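Local coordinates for ABC transporter, solute-binding protein (Staphylococcus aureus, PDB 6LKK) that binds glucose 6-phosphate in the cleft of a periplasmic-type solute-binding fold and acts as a glucose-6-phosphate sensor in two-component signalling, at residues Y131-P134 with N135-T138; T137-G140 with Y141-R145; H158-Q161 with N162-Q166; L186-E189 with Q190-R193; I284-H287 with K288-M292. One frame throughout, in Å; residues are numbered along the deposited sequence.

Contact 1 of 5, residues Y131-P134 with N135-T138. With G6P (6-O-phosphono-alpha-D-glucopyranose), chain B.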
# COMPACT_ATOMS: atom_id res chain seq x y z
N TYR A 131 3.53 -11.50 9.05
CA TYR A 131 3.00 -10.90 7.84
C TYR A 131 1.49 -10.85 7.97
O TYR A 131 0.91 -11.47 8.86
CB TYR A 131 3.43 -11.67 6.58
CG TYR A 131 2.81 -13.04 6.44
CD1 TYR A 131 3.21 -14.09 7.25
CD2 TYR A 131 1.83 -13.28 5.49
CE1 TYR A 131 2.64 -15.35 7.12
CE2 TYR A 131 1.26 -14.53 5.35
CZ TYR A 131 1.67 -15.56 6.17
OH TYR A 131 1.10 -16.81 6.02
N SER A 132 0.85 -10.11 7.07
CA SER A 132 -0.60 -9.94 7.12
C SER A 132 -1.30 -10.78 6.06
O SER A 132 -0.73 -11.14 5.03
CB SER A 132 -0.98 -8.46 6.97
OG SER A 132 -0.41 -7.88 5.81
N ASN A 133 -2.57 -11.08 6.34
CA ASN A 133 -3.41 -11.97 5.55
C ASN A 133 -3.40 -11.59 4.07
O ASN A 133 -3.92 -10.52 3.72
CB ASN A 133 -4.84 -11.94 6.08
CG ASN A 133 -5.72 -13.00 5.47
OD1 ASN A 133 -5.37 -13.60 4.45
ND2 ASN A 133 -6.87 -13.24 6.08
N PRO A 134 -2.85 -12.43 3.19
CA PRO A 134 -2.85 -12.07 1.76
C PRO A 134 -4.23 -12.08 1.13
O PRO A 134 -4.40 -11.53 0.03
CB PRO A 134 -1.94 -13.12 1.12
CG PRO A 134 -2.00 -14.28 2.05
CD PRO A 134 -2.20 -13.72 3.43
N ASN A 135 -5.22 -12.69 1.78
CA ASN A 135 -6.57 -12.74 1.22
C ASN A 135 -7.35 -11.46 1.46
O ASN A 135 -8.32 -11.20 0.74
CB ASN A 135 -7.34 -13.92 1.82
CG ASN A 135 -6.68 -15.25 1.54
OD1 ASN A 135 -6.74 -15.77 0.42
ND2 ASN A 135 -6.05 -15.83 2.56
N THR A 136 -6.94 -10.64 2.43
CA THR A 136 -7.69 -9.45 2.80
C THR A 136 -6.91 -8.15 2.69
O THR A 136 -7.53 -7.08 2.73
CB THR A 136 -8.21 -9.57 4.25
OG1 THR A 136 -7.11 -9.80 5.13
CG2 THR A 136 -9.22 -10.70 4.37
N THR A 137 -5.59 -8.20 2.54
CA THR A 137 -4.76 -7.00 2.59
C THR A 137 -3.98 -6.84 1.29
O THR A 137 -3.62 -7.82 0.63
CB THR A 137 -3.77 -7.04 3.76
OG1 THR A 137 -2.81 -8.09 3.56
CG2 THR A 137 -4.49 -7.27 5.08
N THR A 138 -3.73 -5.58 0.93
CA THR A 138 -2.80 -5.30 -0.16
C THR A 138 -1.40 -5.75 0.19
O THR A 138 -0.71 -6.37 -0.63
CB THR A 138 -2.80 -3.80 -0.49
OG1 THR A 138 -4.04 -3.43 -1.11
CG2 THR A 138 -1.65 -3.44 -1.44
C1 G6P B . -0.46 -1.35 0.87
C2 G6P B . -0.68 -0.08 0.01
C3 G6P B . -1.25 1.07 0.75
C4 G6P B . -2.22 0.63 1.76
C5 G6P B . -1.49 -0.14 2.85
C6 G6P B . -2.47 -0.73 3.81
O1 G6P B . 0.84 -1.82 0.71
O2 G6P B . 0.56 0.32 -0.58
O3 G6P B . -1.93 1.97 -0.23
O4 G6P B . -2.87 1.78 2.36
O5 G6P B . -0.68 -1.26 2.32
O6 G6P B . -3.36 -1.57 3.11
P G6P B . -3.64 -3.14 3.66
O1P G6P B . -4.71 -3.76 2.78
O2P G6P B . -4.11 -3.11 5.12
O3P G6P B . -2.39 -3.94 3.54

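Contact 2 of 5, residues T137-G140 with Y141-R145. With G6P (6-O-phosphono-alpha-D-glucopyranose), chain B.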
# COMPACT_ATOMS: atom_id res chain seq x y z
N THR A 137 -5.59 -8.20 2.54
CA THR A 137 -4.76 -7.00 2.59
C THR A 137 -3.98 -6.84 1.29
O THR A 137 -3.62 -7.82 0.63
CB THR A 137 -3.77 -7.04 3.76
OG1 THR A 137 -2.81 -8.09 3.56
CG2 THR A 137 -4.49 -7.27 5.08
N THR A 138 -3.73 -5.58 0.93
CA THR A 138 -2.80 -5.30 -0.16
C THR A 138 -1.40 -5.75 0.19
O THR A 138 -0.71 -6.37 -0.63
CB THR A 138 -2.80 -3.80 -0.49
OG1 THR A 138 -4.04 -3.43 -1.11
CG2 THR A 138 -1.65 -3.44 -1.44
N THR A 139 -0.96 -5.46 1.41
CA THR A 139 0.44 -5.67 1.77
C THR A 139 0.79 -7.15 1.78
O THR A 139 1.81 -7.55 1.20
CB THR A 139 0.72 -5.03 3.13
OG1 THR A 139 0.39 -3.64 3.08
CG2 THR A 139 2.19 -5.17 3.50
N GLY A 140 -0.02 -7.98 2.43
CA GLY A 140 0.24 -9.41 2.43
C GLY A 140 0.20 -9.99 1.03
O GLY A 140 1.08 -10.78 0.65
N TYR A 141 -0.80 -9.61 0.24
CA TYR A 141 -0.90 -10.10 -1.13
C TYR A 141 0.33 -9.72 -1.94
O TYR A 141 0.92 -10.56 -2.63
CB TYR A 141 -2.17 -9.53 -1.78
CG TYR A 141 -2.33 -9.91 -3.23
CD1 TYR A 141 -2.89 -11.13 -3.59
CD2 TYR A 141 -1.94 -9.04 -4.24
CE1 TYR A 141 -3.05 -11.47 -4.92
CE2 TYR A 141 -2.10 -9.37 -5.57
CZ TYR A 141 -2.65 -10.59 -5.91
OH TYR A 141 -2.80 -10.92 -7.23
N GLN A 142 0.74 -8.45 -1.87
CA GLN A 142 1.87 -8.00 -2.68
C GLN A 142 3.16 -8.70 -2.28
O GLN A 142 3.99 -9.04 -3.14
CB GLN A 142 2.02 -6.48 -2.56
CG GLN A 142 0.91 -5.70 -3.26
CD GLN A 142 0.96 -5.85 -4.77
OE1 GLN A 142 0.35 -6.75 -5.34
NE2 GLN A 142 1.67 -4.95 -5.44
N HIS A 143 3.35 -8.94 -0.98
CA HIS A 143 4.53 -9.67 -0.53
C HIS A 143 4.53 -11.11 -1.05
O HIS A 143 5.57 -11.64 -1.44
CB HIS A 143 4.62 -9.66 0.99
CG HIS A 143 5.29 -8.45 1.55
ND1 HIS A 143 6.66 -8.28 1.51
CD2 HIS A 143 4.80 -7.35 2.17
CE1 HIS A 143 6.98 -7.13 2.08
NE2 HIS A 143 5.86 -6.55 2.49
N MET A 144 3.36 -11.77 -1.03
CA MET A 144 3.30 -13.13 -1.54
C MET A 144 3.61 -13.16 -3.03
O MET A 144 4.28 -14.09 -3.51
CB MET A 144 1.93 -13.75 -1.26
CG MET A 144 1.62 -14.01 0.21
SD MET A 144 2.92 -14.82 1.17
CE MET A 144 3.76 -13.40 1.87
N ARG A 145 3.15 -12.16 -3.78
CA ARG A 145 3.53 -12.04 -5.18
C ARG A 145 5.04 -11.83 -5.32
O ARG A 145 5.67 -12.39 -6.22
CB ARG A 145 2.77 -10.90 -5.85
CG ARG A 145 1.29 -11.18 -6.09
CD ARG A 145 0.84 -10.62 -7.44
NE ARG A 145 1.38 -11.39 -8.55
CZ ARG A 145 1.13 -11.14 -9.83
NH1 ARG A 145 0.34 -10.13 -10.18
NH2 ARG A 145 1.68 -11.89 -10.77
C1 G6P B . -0.46 -1.35 0.87
C2 G6P B . -0.68 -0.08 0.01
C3 G6P B . -1.25 1.07 0.75
C4 G6P B . -2.22 0.63 1.76
C5 G6P B . -1.49 -0.14 2.85
C6 G6P B . -2.47 -0.73 3.81
O1 G6P B . 0.84 -1.82 0.71
O2 G6P B . 0.56 0.32 -0.58
O3 G6P B . -1.93 1.97 -0.23
O4 G6P B . -2.87 1.78 2.36
O5 G6P B . -0.68 -1.26 2.32
O6 G6P B . -3.36 -1.57 3.11
P G6P B . -3.64 -3.14 3.66
O1P G6P B . -4.71 -3.76 2.78
O2P G6P B . -4.11 -3.11 5.12
O3P G6P B . -2.39 -3.94 3.54

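Contact 3 of 5, residues H158-Q161 with N162-Q166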
# COMPACT_ATOMS: atom_id res chain seq x y z
N HIS A 158 5.00 -21.15 0.12
CA HIS A 158 4.63 -22.03 1.22
C HIS A 158 5.76 -22.14 2.24
O HIS A 158 5.51 -22.20 3.45
CB HIS A 158 4.26 -23.41 0.69
CG HIS A 158 2.97 -23.44 -0.06
ND1 HIS A 158 2.58 -24.51 -0.84
CD2 HIS A 158 1.97 -22.53 -0.15
CE1 HIS A 158 1.40 -24.25 -1.38
NE2 HIS A 158 1.00 -23.06 -0.97
N GLN A 159 7.01 -22.16 1.77
CA GLN A 159 8.13 -22.25 2.70
C GLN A 159 8.15 -21.04 3.63
O GLN A 159 8.38 -21.18 4.84
CB GLN A 159 9.46 -22.36 1.95
CG GLN A 159 10.63 -22.67 2.87
CD GLN A 159 11.96 -22.80 2.14
OE1 GLN A 159 12.03 -22.66 0.92
NE2 GLN A 159 13.02 -23.06 2.89
N PHE A 160 7.91 -19.84 3.09
CA PHE A 160 7.86 -18.66 3.95
C PHE A 160 6.69 -18.75 4.92
O PHE A 160 6.84 -18.49 6.12
CB PHE A 160 7.74 -17.39 3.11
CG PHE A 160 7.44 -16.18 3.94
CD1 PHE A 160 8.45 -15.50 4.59
CD2 PHE A 160 6.13 -15.75 4.10
CE1 PHE A 160 8.17 -14.40 5.38
CE2 PHE A 160 5.85 -14.65 4.89
CZ PHE A 160 6.87 -13.98 5.53
N GLN A 161 5.50 -19.08 4.41
CA GLN A 161 4.32 -19.11 5.26
C GLN A 161 4.47 -20.12 6.40
O GLN A 161 3.99 -19.88 7.51
CB GLN A 161 3.08 -19.42 4.43
CG GLN A 161 2.72 -18.30 3.46
CD GLN A 161 1.44 -18.57 2.70
OE1 GLN A 161 1.23 -19.66 2.18
NE2 GLN A 161 0.57 -17.57 2.64
N ASN A 162 5.14 -21.24 6.14
CA ASN A 162 5.40 -22.21 7.20
C ASN A 162 6.45 -21.73 8.19
O ASN A 162 6.62 -22.34 9.25
CB ASN A 162 5.84 -23.55 6.60
CG ASN A 162 4.72 -24.24 5.84
OD1 ASN A 162 3.55 -24.13 6.20
ND2 ASN A 162 5.08 -24.95 4.78
N HIS A 163 7.15 -20.64 7.87
CA HIS A 163 8.18 -20.08 8.73
C HIS A 163 7.69 -18.89 9.54
O HIS A 163 8.38 -18.46 10.47
CB HIS A 163 9.38 -19.65 7.87
CG HIS A 163 10.70 -19.69 8.58
ND1 HIS A 163 11.36 -20.87 8.83
CD2 HIS A 163 11.48 -18.71 9.08
CE1 HIS A 163 12.50 -20.61 9.45
NE2 HIS A 163 12.59 -19.30 9.62
N ALA A 164 6.51 -18.36 9.22
CA ALA A 164 6.07 -17.06 9.71
C ALA A 164 4.67 -17.15 10.30
O ALA A 164 3.95 -18.13 10.11
CB ALA A 164 6.10 -16.02 8.59
N MET A 165 4.30 -16.09 11.01
CA MET A 165 3.01 -15.98 11.69
C MET A 165 2.15 -14.99 10.93
O MET A 165 2.54 -13.83 10.76
CB MET A 165 3.19 -15.53 13.14
CG MET A 165 4.26 -16.31 13.89
SD MET A 165 3.84 -18.05 14.08
CE MET A 165 2.85 -18.00 15.58
N GLN A 166 0.98 -15.43 10.47
CA GLN A 166 0.07 -14.57 9.74
C GLN A 166 -0.81 -13.80 10.72
O GLN A 166 -1.37 -14.39 11.66
CB GLN A 166 -0.81 -15.38 8.79
CG GLN A 166 -1.71 -14.52 7.91
CD GLN A 166 -2.62 -15.33 7.02
OE1 GLN A 166 -3.84 -15.26 7.14
NE2 GLN A 166 -2.03 -16.10 6.12

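Contact 4 of 5, residues L186-E189 with Q190-R193. With G6P (6-O-phosphono-alpha-D-glucopyranose), chain B.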
# COMPACT_ATOMS: atom_id res chain seq x y z
N LEU A 186 6.66 -8.32 7.39
CA LEU A 186 6.43 -7.84 6.03
C LEU A 186 5.45 -6.67 6.08
O LEU A 186 4.30 -6.83 6.48
CB LEU A 186 5.89 -8.96 5.15
CG LEU A 186 6.76 -10.22 5.04
CD1 LEU A 186 6.22 -11.11 3.94
CD2 LEU A 186 8.22 -9.88 4.77
N SER A 187 5.92 -5.49 5.67
CA SER A 187 5.19 -4.25 5.87
C SER A 187 5.30 -3.42 4.59
O SER A 187 5.55 -3.94 3.49
CB SER A 187 5.73 -3.51 7.11
OG SER A 187 5.04 -2.30 7.33
N TYR A 188 5.08 -2.12 4.71
CA TYR A 188 5.25 -1.20 3.59
C TYR A 188 5.90 0.08 4.10
O TYR A 188 5.91 0.36 5.30
CB TYR A 188 3.93 -0.91 2.87
CG TYR A 188 2.86 -0.24 3.69
CD1 TYR A 188 2.01 -0.98 4.51
CD2 TYR A 188 2.67 1.14 3.64
CE1 TYR A 188 1.02 -0.37 5.25
CE2 TYR A 188 1.68 1.76 4.38
CZ TYR A 188 0.86 1.00 5.18
OH TYR A 188 -0.13 1.61 5.92
N GLU A 189 6.43 0.85 3.15
CA GLU A 189 7.40 1.89 3.48
C GLU A 189 6.85 2.91 4.47
O GLU A 189 7.51 3.27 5.45
CB GLU A 189 7.86 2.57 2.20
CG GLU A 189 9.05 3.48 2.37
CD GLU A 189 9.59 3.96 1.04
OE1 GLU A 189 8.89 4.74 0.36
OE2 GLU A 189 10.71 3.54 0.67
N GLN A 190 5.64 3.43 4.21
CA GLN A 190 5.12 4.50 5.05
C GLN A 190 4.82 4.02 6.47
O GLN A 190 5.04 4.76 7.44
CB GLN A 190 3.86 5.11 4.42
CG GLN A 190 4.14 6.21 3.43
CD GLN A 190 4.96 7.33 4.03
OE1 GLN A 190 4.62 7.86 5.09
NE2 GLN A 190 6.06 7.68 3.38
N ASP A 191 4.31 2.80 6.61
CA ASP A 191 4.03 2.27 7.94
C ASP A 191 5.32 2.05 8.72
O ASP A 191 5.39 2.36 9.92
CB ASP A 191 3.24 0.97 7.80
CG ASP A 191 2.15 0.82 8.85
OD1 ASP A 191 2.01 1.71 9.72
OD2 ASP A 191 1.43 -0.20 8.79
N ALA A 192 6.35 1.52 8.06
CA ALA A 192 7.64 1.37 8.71
C ALA A 192 8.21 2.72 9.12
O ALA A 192 8.73 2.88 10.23
CB ALA A 192 8.60 0.65 7.77
N ARG A 193 8.10 3.72 8.24
CA ARG A 193 8.64 5.04 8.54
C ARG A 193 7.96 5.64 9.77
O ARG A 193 8.63 6.25 10.61
CB ARG A 193 8.47 5.97 7.34
CG ARG A 193 8.97 7.38 7.57
CD ARG A 193 8.74 8.26 6.35
NE ARG A 193 9.19 9.63 6.57
CZ ARG A 193 8.50 10.54 7.24
NH1 ARG A 193 7.33 10.24 7.79
NH2 ARG A 193 8.99 11.77 7.38
C1 G6P B . -0.46 -1.35 0.87
C2 G6P B . -0.68 -0.08 0.01
C3 G6P B . -1.25 1.07 0.75
C4 G6P B . -2.22 0.63 1.76
C5 G6P B . -1.49 -0.14 2.85
C6 G6P B . -2.47 -0.73 3.81
O1 G6P B . 0.84 -1.82 0.71
O2 G6P B . 0.56 0.32 -0.58
O3 G6P B . -1.93 1.97 -0.23
O4 G6P B . -2.87 1.78 2.36
O5 G6P B . -0.68 -1.26 2.32
O6 G6P B . -3.36 -1.57 3.11
P G6P B . -3.64 -3.14 3.66
O1P G6P B . -4.71 -3.76 2.78
O2P G6P B . -4.11 -3.11 5.12
O3P G6P B . -2.39 -3.94 3.54
O HOH W 1 2.72 -2.70 8.63
O HOH W 2 -1.66 -0.17 7.26
O HOH W 3 7.08 6.57 0.97

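Contact 5 of 5, residues I284-H287 with K288-M292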
# COMPACT_ATOMS: atom_id res chain seq x y z
N ILE A 284 -2.02 -12.20 -13.91
CA ILE A 284 -2.71 -13.31 -13.27
C ILE A 284 -3.70 -12.71 -12.28
O ILE A 284 -3.29 -12.07 -11.30
CB ILE A 284 -1.73 -14.28 -12.59
CG1 ILE A 284 -2.42 -15.01 -11.44
CG2 ILE A 284 -0.47 -13.56 -12.12
CD1 ILE A 284 -1.65 -16.17 -10.92
N PRO A 285 -5.01 -12.86 -12.51
CA PRO A 285 -5.99 -12.15 -11.68
C PRO A 285 -5.77 -12.36 -10.19
O PRO A 285 -5.20 -13.36 -9.76
CB PRO A 285 -7.33 -12.75 -12.14
CG PRO A 285 -7.09 -13.06 -13.58
CD PRO A 285 -5.65 -13.51 -13.66
N HIS A 286 -6.25 -11.39 -9.42
CA HIS A 286 -6.14 -11.42 -7.96
C HIS A 286 -6.59 -12.76 -7.39
O HIS A 286 -5.87 -13.39 -6.60
CB HIS A 286 -6.97 -10.27 -7.39
CG HIS A 286 -6.89 -10.13 -5.91
ND1 HIS A 286 -5.75 -9.72 -5.26
CD2 HIS A 286 -7.82 -10.33 -4.94
CE1 HIS A 286 -5.98 -9.68 -3.96
NE2 HIS A 286 -7.23 -10.05 -3.74
N HIS A 287 -7.79 -13.21 -7.77
CA HIS A 287 -8.34 -14.43 -7.17
C HIS A 287 -7.60 -15.68 -7.64
O HIS A 287 -7.51 -16.66 -6.89
CB HIS A 287 -9.82 -14.54 -7.49
CG HIS A 287 -10.11 -14.81 -8.94
ND1 HIS A 287 -10.15 -13.80 -9.88
CD2 HIS A 287 -10.36 -15.96 -9.60
CE1 HIS A 287 -10.42 -14.33 -11.06
NE2 HIS A 287 -10.55 -15.64 -10.92
N LYS A 288 -7.07 -15.67 -8.86
CA LYS A 288 -6.36 -16.84 -9.36
C LYS A 288 -5.03 -17.02 -8.64
O LYS A 288 -4.63 -18.15 -8.33
CB LYS A 288 -6.16 -16.73 -10.87
CG LYS A 288 -7.45 -16.87 -11.67
CD LYS A 288 -7.19 -16.99 -13.17
CE LYS A 288 -8.44 -17.40 -13.94
NZ LYS A 288 -9.05 -16.26 -14.69
N PHE A 289 -4.32 -15.92 -8.36
CA PHE A 289 -3.06 -16.04 -7.63
C PHE A 289 -3.30 -16.60 -6.23
O PHE A 289 -2.55 -17.47 -5.77
CB PHE A 289 -2.35 -14.69 -7.54
CG PHE A 289 -1.06 -14.75 -6.77
CD1 PHE A 289 0.09 -15.22 -7.38
CD2 PHE A 289 -1.01 -14.37 -5.45
CE1 PHE A 289 1.28 -15.29 -6.68
CE2 PHE A 289 0.18 -14.43 -4.74
CZ PHE A 289 1.32 -14.90 -5.36
N LEU A 290 -4.33 -16.12 -5.54
CA LEU A 290 -4.62 -16.63 -4.21
C LEU A 290 -4.98 -18.11 -4.26
O LEU A 290 -4.62 -18.88 -3.37
CB LEU A 290 -5.74 -15.81 -3.57
CG LEU A 290 -5.35 -14.39 -3.18
CD1 LEU A 290 -6.58 -13.55 -2.89
CD2 LEU A 290 -4.41 -14.41 -1.98
N GLU A 291 -5.69 -18.53 -5.31
CA GLU A 291 -5.96 -19.95 -5.50
C GLU A 291 -4.68 -20.72 -5.73
O GLU A 291 -4.52 -21.86 -5.26
CB GLU A 291 -6.93 -20.15 -6.66
CG GLU A 291 -7.20 -21.60 -7.02
CD GLU A 291 -8.32 -21.76 -8.02
OE1 GLU A 291 -8.88 -22.88 -8.12
OE2 GLU A 291 -8.65 -20.78 -8.72
N MET A 292 -3.73 -20.12 -6.46
CA MET A 292 -2.49 -20.80 -6.79
C MET A 292 -1.67 -21.11 -5.54
O MET A 292 -1.04 -22.16 -5.45
CB MET A 292 -1.69 -19.94 -7.76
CG MET A 292 -0.40 -20.57 -8.26
SD MET A 292 0.47 -19.52 -9.45
CE MET A 292 -0.81 -19.26 -10.68

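Contact 1 of 5, residues Y131-P134 with N135-T138
Asn133 and Asn135 form an Asx turn on the loop that joins strand 129-132 to helix 138-151 in this solute-binding protein. The OD1 atom of Asn133 takes two bonds from one residue: Asn135 N reaches it at 2.8 Å from above its carbonyl plane, while Asn135 ND2 comes to OD1 at 3.0 Å in the plane, on a lone pair. The two amide planes stand almost perpendicular, 84° apart. Asn133 CG lies opposite its own backbone N (chi1 -171°), which swings the amide forward over the turn. Thr136 meets this side chain at about a right angle, its OG1 resting 3.3 Å from Asn133 CB. The main chain turns with it in a type I beta turn, in which Thr136 N donates to Asn133 O at 3.3 Å. From the other face of that same carbonyl, Thr137 OG1 donates at 2.7 Å to Asn133 O, so the oxygen is gripped on both sides; Thr137 N adds a weak bond. The hydroxyls of Ser132 and Thr137 also come close, but Ser132 OG bonds to Thr170 OG1, of a residue that also binds the sugar phosphate, and this ties the strand end to the pocket. With the loop fixed by these bonds, the chain enters the helix pointing its first amide at the ligand: Thr138 N donates to O1P of the bound glucose 6-phosphate at 2.8 Å, with an N-H...O angle of 160°.

Contact 2 of 5, residues T137-G140 with Y141-R145
Thr139 and His143, one turn apart in helix 138-151, lie side by side and point the same way. Their apolar contact is Thr139 CG2 against the edge of the imidazole, in its plane, 3.7 Å from His143 CD2. One residue earlier in the chain, Thr138 CG2 touches Gln142 CG at 3.9 Å. The backbone bonds are those of a regular alpha helix: His143 N to Thr139 O, Met144 N to Gly140 O and, shortest, Gln142 N to Thr138 O at 2.8 Å, whereas Tyr141 N to Thr137 O is weak. Thr137 is the N-cap, its OG1 accepting from Gly140 N at 3.0 Å.

Bonds to the ligand cluster on Thr139. Its amide N donates to O3P of glucose 6-phosphate at 3.0 Å, and its OG1 donates to the same O3P at 2.8 Å while accepting from the sugar hydroxyl O1 at 3.0 Å. With Thr139 OG1 opposite the carbonyl carbon (chi1 -57°), the hydroxyl turns to the ligand and the methyl is left for His143. Second-shell bonds fix the outer groups: Gln142 NE2 holds the OD1 of Asn214, whose ND2 binds the ligand, and His143 NE2 holds Ser187 O on strand 184-188. Thr138 OG1 pairs with Thr36 OG1, also of the pocket. The phosphate thus sits at the N-terminus of a helix and is bound by its first amides, without an arginine or lysine among the pocket residues; the partial positive charge of the helix end probably helps to balance it.

Contact 3 of 5, residues H158-Q161 with N162-Q166
Ala164 CB lies over one face of the Phe160 ring, 4.1 Å from its centroid and displaced toward the rim, in a CH-pi contact whose nearest ring atom is Phe160 CZ at 3.8 Å. With Phe160 CG opposite the backbone N (chi1 170°), the ring reaches past its own carbonyl to the Ala164 methyl. The loop between them is held by backbone bonds of two spans. Asn162 N still makes the alpha-helical bond to His158 O at 2.9 Å, but His163 N reaches back only three residues, to Phe160 O at 2.8 Å, and arrives from well above the carbonyl plane. Ala164 N adds a weak three-residue bond to Gln161 O. The amide of Asn162 folds back over the His158 carbonyl, though ND2 is badly angled for a bond. Beyond this shell, the Tyr131 ring meets the Phe160 ring edge-to-face, and Met144 and Ile147 press on Phe160 from helix 138-151. His158 NE2 and His163 NE2 are each anchored to a carbonyl, of Ile293 and Gln122 respectively. The turn carries the chain from helix 154-161 to strand 165-167, which runs parallel to strand 129-132 in the sheet, with Phe160 packed inward between strand 129-132 and helix 138-151 and the polar residues of the turn toward the surface.

Contact 4 of 5, residues L186-E189 with Q190-R193
The Tyr188 ring is sandwiched between Asp191 and the bound sugar phosphate. On one face lies Asp191 CB, 3.7 Å from the ring centroid and close to its normal, a CH-pi contact; on the opposite face the ring oxygen O5 of glucose 6-phosphate sits 3.4 Å above the plane, offset toward the rim. The sugar carbon C5 is likewise 3.5 Å from Tyr188 CE1. At the edge, in plane, a water stands 2.7 Å from Tyr188 OH. The carboxylate of Asp191 is turned 36° from the ring. Tyr188 CG takes the position between the backbone N and the carbonyl carbon (chi1 62°), which lays the ring back over the first turn of the helix. Tyr188 is its N-cap residue, and its carbonyl accepts from Ala192 N at 3.0 Å in a nearly straight bond.

Waters tie the polar ends together. Ser187 OG donates to one that in turn donates to Asp191 OD2 at 2.8 Å; the water on the tyrosine hydroxyl gives the same OD2 a weak bond, and its strongest partner is Ser171 OG, from helix 170-178. Another water bridges Glu189 OE1, at 2.6 Å, and Gln190 NE2, which also bonds to Phe250 O. Glu189 further binds Tyr206 OH through OE2 and Lys253 in a salt bridge; Arg193 pairs with Asp251. The sugar thus meets Tyr188 through an aromatic face, contact by shape and dispersion, while Asp191 backs the ring; the bonds converging on OD2 would be expected to stabilise its negative charge.

Contact 5 of 5, residues I284-H287 with K288-M292
Ile284 and Phe289 form the hydrophobic staple at the start of helix 286-293, the residue before the N-cap closing on the fourth residue of the helix. Ile284 CD1 lies 3.8 Å from Phe289 CB and approaches the phenyl ring at its edge, near the ring plane. Ile284 CG1 is placed opposite the backbone N and the chain runs on extended, carrying CD1 across the helix start as far as the methyl CE of Met292, where the modelled approach is tighter than usual and its exact value doubtful. The N-cap is Pro285, whose carbonyl accepts from Phe289 N at 3.0 Å; Glu291 N binds His287 O at 3.1 Å, while Leu290 N to His286 O is weak. Two side chains of the next turn pack back on the helix start. Leu290 CD1 sits over one face of the His286 imidazole, 4.0 Å from its centroid and 27° off the normal, a CH-pi contact. The aliphatic chain of Lys288 runs alongside the proline ring, Lys288 CD 3.8 Å from Pro285 CD. Outward from the staple, the Phe289 ring receives a cation-pi contact from Arg145 and meets Tyr141, which also touches His286; this C-terminal helix is thereby laid against helix 138-151. On the exposed side His287 points the same way as Lys288. With His287 chi1 at 69°, its imidazole folds back over the following peptide, one face above Lys288 N, and NE2 comes to rest 3.4 Å from Lys288 CG.

In the fold
Contacts 1 and 2 run on from each other, sharing Thr137 and Thr138, and with contact 4 they border the ligand. Contacts 2 and 4 are buried, contacts 1 and 5 partly so, and contact 3 lies at the surface. Contacts 1 and 2 hold the phosphate through helix-start amides, contact 2 adding a hydroxyl, whereas contact 4 offers the sugar an aromatic face. Contacts 1, 3 and 4 reach one sheet, strand 129-132 lying between strands 165-167 and 184-188, and Tyr131 touches Phe160 and Leu186. Helix 138-151 links the rest: His143 bonds to contact 4, Met144 packs on contact 3, and Tyr141 meets contact 5, a helix start with an apolar staple inside and polar, exposed residues outside.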